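Local coordinates for protein particle-associated lyase (PDB 4Y9V) that binds the capsular saccharide of Acinetobacter baumannii as a trimeric phage tailspike and probably cleaves the capsule as a lyase, at residues A538-V543 with Q597-I602; V528-A533 with F614-E619. One frame throughout, in Å; residues are numbered along the deposited sequence. Where two conformers were deposited one is given.

Contact 1. Residues A538-V543 with Q597-I602; sequences ATRANV and QVRPAI. Unlike the reference sequence in segment 597-602: Ile602 (reference Val). With SO4 (sulfate ion), chain L.
Arg599 CG is anti to the backbone N (chi1 -167°), and the chain runs extended from CG to NE until it meets Arg540. In Arg540, CG is anti to the carbonyl carbon (chi1 -47°), and a bend at chi3 places NE where it bonds a sulfate ion. The two side chains cross obliquely, with their guanidinium planes 36° apart. Arg599 NH1 lies over the centre of the Arg540 guanidinium, 3.7 Å from Arg540 CZ. Arg540 NE lies over the Arg599 group, nearer its rim. Arg599 NE gives a nearly straight hydrogen bond of 2.8 Å to Ala541 O, which lies in its guanidinium plane. Together with the bonds of NH2 and NH1, it holds the group in its orientation.

The sulfate, probably picked up from the crystallisation solution, should offset the repulsion of the two like charges. Arg540 NE bonds to its O2 at 2.9 Å and Arg540 NH2 to its O4 at 2.8 Å. Arg599 NH2 reaches the same O4 at 3.1 Å. Water 1 joins Arg599 NH2, Arg540 O and the sulfate. Both NH1 atoms bond to a second subunit, Arg540 to its Trp569 O and Arg599 to its Ser568 OG, so the pair lies at a trimer interface.

The backbones form an antiparallel ladder in the C-terminal Ig-like domain. Thr539 and Ile602 are a hydrogen-bonded pair, with bonds both ways. Arg540 and Ala601 are the non-hydrogen-bonded pair beside it, where Arg540 CG packs on Ala601 CB. Ala541 N then bonds to Pro600 O, although Ala541 already belongs to a loop. The face opposite Arg540 and Ala601 carries Thr539, whose OG1 bonds to Trp604, and Ile602. Further along, Val543 CG2 packs against the Gln597 side chain, 3.6 Å from Gln597 CD. Gln597 NE2 itself bonds to Asn545.

Contact 2. Residues V528-A533 with F614-E619; sequences VSVTSA and FNLYWE
Val530 and Phe614 cross at a slant, with the valine methyl CG2 over one face of the ring. CG2 is 3.9 Å from the ring centroid and 27° off the ring normal, a CH-pi contact. It sits toward the rim, nearest CE1 at 3.5 Å. Phe614 CG lies between the backbone N and the carbonyl carbon (chi1 57°), and from there the ring comes nearer to segment 528-533. Val530 meets Leu616 at about a right angle, and Val530 CG1 touches Leu616 CD1 at 4.0 Å. Val528 and Leu616 instead lie side by side and point the same way, with Val528 CG1 against Leu616 CB.

These four side chains share one face of an antiparallel ladder. Val528 with Leu616 and Val530 with Phe614 are hydrogen-bonded pairs, each with two backbone bonds. Ser529 and Asn615 form the non-hydrogen-bonded pair between them and point to the other face. There Asn615 OD1 comes to 3.7 Å from Ser529 CA, and Asn615 ND2 makes a weak bond to Tyr617 OH.

The apolar face belongs to the core of the Ig-like domain. Ala541 and Thr539 of strand 538-545 pack on Val528 and Val530. Pro600 and Ile602 of strand 597-604 pack on Leu616, and Ile602 also on Phe614. Phe574 meets the Phe614 ring edge-to-face. Strand 555-561 pairs with the other edge of strand 613-623.

In the fold
Strand 518-531 comes first. It pairs in parallel with strand 486-496 of the pectin lyase-like part, consistent with a beta-helix leading into the Ig-like domain. The chain then turns directly into strand 538-545. Contact 1 closes a loop of 53 residues when strand 597-604 returns, after strands 555-561 and 586-594. Strand 613-623 follows and closes the longer loop of contact 2, 80 residues. Contact 1 is therefore nested inside contact 2. Their centres are about 8 Å apart. Each contact pairs strands within its own layer of the domain, and side-chain packing between the ladders, including Thr539 OG1 on Ser532 CB, holds the two layers together.

Contact 1. Residues A538-V543 with Q597-I602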
loop_
_atom_site.group_PDB
_atom_site.type_symbol
_atom_site.label_atom_id
_atom_site.label_comp_id
_atom_site.label_asym_id
_atom_site.label_seq_id
_atom_site.Cartn_x
_atom_site.Cartn_y
_atom_site.Cartn_z
ATOM N N ALA A 538 -20.015 26.873 46.550
ATOM C CA ALA A 538 -19.493 26.168 45.374
ATOM C C ALA A 538 -18.866 24.887 45.886
ATOM O O ALA A 538 -18.355 24.855 47.021
ATOM C CB ALA A 538 -18.499 27.023 44.634
ATOM N N THR A 539 -18.826 23.856 45.047
ATOM C CA THR A 539 -18.054 22.656 45.320
ATOM C C THR A 539 -17.150 22.436 44.100
ATOM O O THR A 539 -17.658 22.166 43.015
ATOM C CB THR A 539 -18.909 21.451 45.608
ATOM O OG1 THR A 539 -19.772 21.707 46.765
ATOM C CG2 THR A 539 -18.101 20.206 45.821
ATOM N N ARG A 540 -15.841 22.585 44.292
ATOM C CA ARG A 540 -14.898 22.645 43.196
ATOM C C ARG A 540 -14.022 21.420 43.194
ATOM O O ARG A 540 -13.453 21.074 44.241
ATOM C CB ARG A 540 -14.028 23.896 43.303
ATOM C CG ARG A 540 -14.887 25.151 43.579
ATOM C CD ARG A 540 -14.110 26.483 43.379
ATOM N NE ARG A 540 -13.017 26.613 44.344
ATOM C CZ ARG A 540 -12.301 27.730 44.425
ATOM N NH1 ARG A 540 -12.579 28.758 43.637
ATOM N NH2 ARG A 540 -11.309 27.801 45.300
ATOM N N ALA A 541 -13.857 20.756 42.042
ATOM C CA ALA A 541 -12.803 19.782 41.932
ATOM C C ALA A 541 -11.450 20.489 42.077
ATOM O O ALA A 541 -11.318 21.675 41.768
ATOM C CB ALA A 541 -12.866 19.113 40.569
ATOM N N ASN A 542 -10.420 19.760 42.503
ATOM C CA ASN A 542 -9.095 20.280 42.394
ATOM C C ASN A 542 -8.774 20.507 40.908
ATOM O O ASN A 542 -9.287 19.816 40.024
ATOM C CB ASN A 542 -8.038 19.339 42.976
ATOM C CG ASN A 542 -8.127 19.117 44.464
ATOM O OD1 ASN A 542 -8.877 19.767 45.221
ATOM N ND2 ASN A 542 -7.376 18.177 44.873
ATOM N N VAL A 543 -7.886 21.461 40.635
ATOM C CA VAL A 543 -7.481 21.703 39.248
ATOM C C VAL A 543 -6.940 20.424 38.645
ATOM O O VAL A 543 -6.219 19.630 39.282
ATOM C CB VAL A 543 -6.489 22.871 39.178
ATOM C CG1 VAL A 543 -5.138 22.550 39.796
ATOM C CG2 VAL A 543 -6.278 23.313 37.730
ATOM N N GLN A 597 -4.979 23.180 31.795
ATOM C CA GLN A 597 -5.753 22.940 33.020
ATOM C C GLN A 597 -7.228 23.219 32.772
ATOM O O GLN A 597 -7.617 24.127 32.035
ATOM C CB GLN A 597 -5.312 23.867 34.164
ATOM C CG GLN A 597 -3.883 23.583 34.619
ATOM C CD GLN A 597 -3.506 24.453 35.783
ATOM O OE1 GLN A 597 -3.900 25.610 35.882
ATOM N NE2 GLN A 597 -2.721 23.856 36.690
ATOM N N VAL A 598 -8.049 22.417 33.484
ATOM C CA VAL A 598 -9.477 22.686 33.642
ATOM C C VAL A 598 -9.831 22.536 35.115
ATOM O O VAL A 598 -9.035 21.964 35.889
ATOM C CB VAL A 598 -10.361 21.792 32.761
ATOM C CG1 VAL A 598 -10.015 21.988 31.273
ATOM C CG2 VAL A 598 -10.262 20.327 33.129
ATOM N N ARG A 599 -11.002 22.975 35.517
ATOM C CA ARG A 599 -11.401 22.860 36.922
ATOM C C ARG A 599 -12.897 22.822 37.046
ATOM O O ARG A 599 -13.568 23.835 37.354
ATOM C CB ARG A 599 -10.786 23.974 37.790
ATOM C CG ARG A 599 -10.947 23.637 39.273
ATOM C CD ARG A 599 -10.381 24.760 40.171
ATOM N NE ARG A 599 -10.427 24.301 41.545
ATOM C CZ ARG A 599 -10.011 25.030 42.582
ATOM N NH1 ARG A 599 -9.615 26.262 42.427
ATOM N NH2 ARG A 599 -10.022 24.484 43.771
ATOM N N PRO A 600 -13.512 21.649 36.839
ATOM C CA PRO A 600 -14.963 21.537 36.976
ATOM C C PRO A 600 -15.415 21.886 38.403
ATOM O O PRO A 600 -14.717 21.616 39.366
ATOM C CB PRO A 600 -15.187 20.042 36.706
ATOM C CG PRO A 600 -14.000 19.556 36.056
ATOM C CD PRO A 600 -12.872 20.373 36.468
ATOM N N ALA A 601 -16.614 22.456 38.467
ATOM C CA ALA A 601 -17.205 22.823 39.757
ATOM C C ALA A 601 -18.713 22.841 39.637
ATOM O O ALA A 601 -19.272 22.893 38.548
ATOM C CB ALA A 601 -16.679 24.200 40.190
ATOM N N ILE A 602 -19.357 22.874 40.809
ATOM C CA ILE A 602 -20.762 23.188 40.946
ATOM C C ILE A 602 -20.904 24.515 41.670
ATOM O O ILE A 602 -20.239 24.752 42.689
ATOM C CB ILE A 602 -21.466 22.092 41.848
ATOM C CG1 ILE A 602 -21.489 20.773 41.141
ATOM C CG2 ILE A 602 -22.853 22.553 42.271
ATOM C CD1 ILE A 602 -22.007 21.050 39.787
HETATM S S SO4 L . -11.341 24.668 47.281
HETATM O O1 SO4 L . -11.586 25.131 48.678
HETATM O O2 SO4 L . -12.614 24.721 46.506
HETATM O O3 SO4 L . -10.862 23.246 47.325
HETATM O O4 SO4 L . -10.276 25.538 46.649
HETATM O O HOH W 1 -10.850 21.927 44.955
#

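Contact 2. Residues V528-A533 with F614-E619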
loop_
_atom_site.group_PDB
_atom_site.type_symbol
_atom_site.label_atom_id
_atom_site.label_comp_id
_atom_site.label_asym_id
_atom_site.label_seq_id
_atom_site.Cartn_x
_atom_site.Cartn_y
_atom_site.Cartn_z
ATOM N N VAL A 528 -14.251 13.250 37.773
ATOM C CA VAL A 528 -13.696 13.427 39.121
ATOM C C VAL A 528 -14.846 13.405 40.105
ATOM O O VAL A 528 -15.812 14.151 39.992
ATOM C CB VAL A 528 -12.883 14.736 39.201
ATOM C CG1 VAL A 528 -13.658 15.980 38.739
ATOM C CG2 VAL A 528 -12.287 14.911 40.560
ATOM N N SER A 529 -14.700 12.553 41.133
ATOM C CA SER A 529 -15.668 12.543 42.238
ATOM C C SER A 529 -15.371 13.724 43.159
ATOM O O SER A 529 -14.188 13.989 43.476
ATOM C CB SER A 529 -15.554 11.240 43.025
ATOM O OG SER A 529 -16.302 11.319 44.236
ATOM N N VAL A 530 -16.403 14.405 43.583
ATOM C CA VAL A 530 -16.311 15.495 44.563
ATOM C C VAL A 530 -17.297 15.201 45.689
ATOM O O VAL A 530 -18.293 14.494 45.513
ATOM C CB VAL A 530 -16.563 16.877 43.952
ATOM C CG1 VAL A 530 -15.490 17.204 42.924
ATOM C CG2 VAL A 530 -17.950 17.003 43.373
ATOM N N THR A 531 -17.000 15.787 46.835
ATOM C CA THR A 531 -17.903 15.707 48.003
ATOM C C THR A 531 -18.127 17.118 48.501
ATOM O O THR A 531 -17.183 17.848 48.824
ATOM C CB THR A 531 -17.291 14.821 49.091
ATOM O OG1 THR A 531 -17.142 13.473 48.581
ATOM C CG2 THR A 531 -18.194 14.766 50.312
ATOM N N SER A 532 -19.377 17.546 48.530
ATOM C CA SER A 532 -19.703 18.851 49.072
ATOM C C SER A 532 -19.500 18.852 50.588
ATOM O O SER A 532 -19.498 17.839 51.243
ATOM C CB SER A 532 -21.105 19.273 48.685
ATOM O OG SER A 532 -22.024 18.366 49.268
ATOM N N ALA A 533 -19.271 20.080 51.103
ATOM C CA ALA A 533 -19.124 20.268 52.538
ATOM C C ALA A 533 -20.184 21.247 53.019
ATOM O O ALA A 533 -20.687 22.112 52.273
ATOM C CB ALA A 533 -17.757 20.858 52.838
ATOM N N PHE A 614 -20.580 12.924 44.479
ATOM C CA PHE A 614 -21.114 12.786 43.122
ATOM C C PHE A 614 -19.996 13.060 42.138
ATOM O O PHE A 614 -18.891 13.441 42.525
ATOM C CB PHE A 614 -22.354 13.673 42.934
ATOM C CG PHE A 614 -22.059 15.153 43.226
ATOM C CD1 PHE A 614 -21.614 15.978 42.224
ATOM C CD2 PHE A 614 -22.245 15.649 44.496
ATOM C CE1 PHE A 614 -21.328 17.311 42.509
ATOM C CE2 PHE A 614 -21.967 16.973 44.779
ATOM C CZ PHE A 614 -21.509 17.804 43.776
ATOM N N ASN A 615 -20.289 12.879 40.860
ATOM C CA ASN A 615 -19.288 13.083 39.808
ATOM C C ASN A 615 -19.437 14.415 39.094
ATOM O O ASN A 615 -20.547 14.872 38.790
ATOM C CB ASN A 615 -19.416 11.976 38.769
ATOM C CG ASN A 615 -18.824 10.663 39.234
ATOM O OD1 ASN A 615 -17.824 10.640 39.944
ATOM N ND2 ASN A 615 -19.458 9.575 38.783
ATOM N N LEU A 616 -18.282 14.969 38.745
ATOM C CA LEU A 616 -18.155 16.002 37.739
ATOM C C LEU A 616 -17.411 15.391 36.543
ATOM O O LEU A 616 -16.461 14.655 36.702
ATOM C CB LEU A 616 -17.435 17.248 38.253
ATOM C CG LEU A 616 -18.235 18.036 39.262
ATOM C CD1 LEU A 616 -17.411 19.074 39.959
ATOM C CD2 LEU A 616 -19.369 18.784 38.501
ATOM N N TYR A 617 -17.875 15.746 35.356
ATOM C CA TYR A 617 -17.310 15.285 34.102
ATOM C C TYR A 617 -16.846 16.486 33.310
ATOM O O TYR A 617 -17.428 17.575 33.395
ATOM C CB TYR A 617 -18.340 14.512 33.294
ATOM C CG TYR A 617 -18.882 13.312 34.000
ATOM C CD1 TYR A 617 -18.200 12.108 33.952
ATOM C CD2 TYR A 617 -20.083 13.351 34.713
ATOM C CE1 TYR A 617 -18.683 10.971 34.589
ATOM C CE2 TYR A 617 -20.583 12.220 35.333
ATOM C CZ TYR A 617 -19.903 11.017 35.258
ATOM O OH TYR A 617 -20.451 9.928 35.864
ATOM N N TRP A 618 -15.830 16.286 32.466
ATOM C CA TRP A 618 -15.308 17.356 31.659
ATOM C C TRP A 618 -14.827 16.805 30.316
ATOM O O TRP A 618 -14.428 15.644 30.206
ATOM C CB TRP A 618 -14.158 18.121 32.391
ATOM C CG TRP A 618 -13.004 17.208 32.714
ATOM C CD1 TRP A 618 -12.849 16.402 33.808
ATOM C CD2 TRP A 618 -11.890 16.941 31.868
ATOM N NE1 TRP A 618 -11.712 15.661 33.720
ATOM C CE2 TRP A 618 -11.091 15.986 32.517
ATOM C CE3 TRP A 618 -11.448 17.423 30.612
ATOM C CZ2 TRP A 618 -9.899 15.492 31.963
ATOM C CZ3 TRP A 618 -10.290 16.923 30.075
ATOM C CH2 TRP A 618 -9.509 15.983 30.744
ATOM N N GLU A 619 -14.829 17.707 29.338
ATOM C CA GLU A 619 -14.263 17.450 28.028
ATOM C C GLU A 619 -13.593 18.717 27.526
ATOM O O GLU A 619 -14.166 19.803 27.666
ATOM C CB GLU A 619 -15.361 17.014 27.040
ATOM C CG GLU A 619 -14.801 16.582 25.699
ATOM C CD GLU A 619 -15.831 15.990 24.807
ATOM O OE1 GLU A 619 -15.855 16.527 23.646
ATOM O OE2 GLU A 619 -16.587 15.093 25.204
#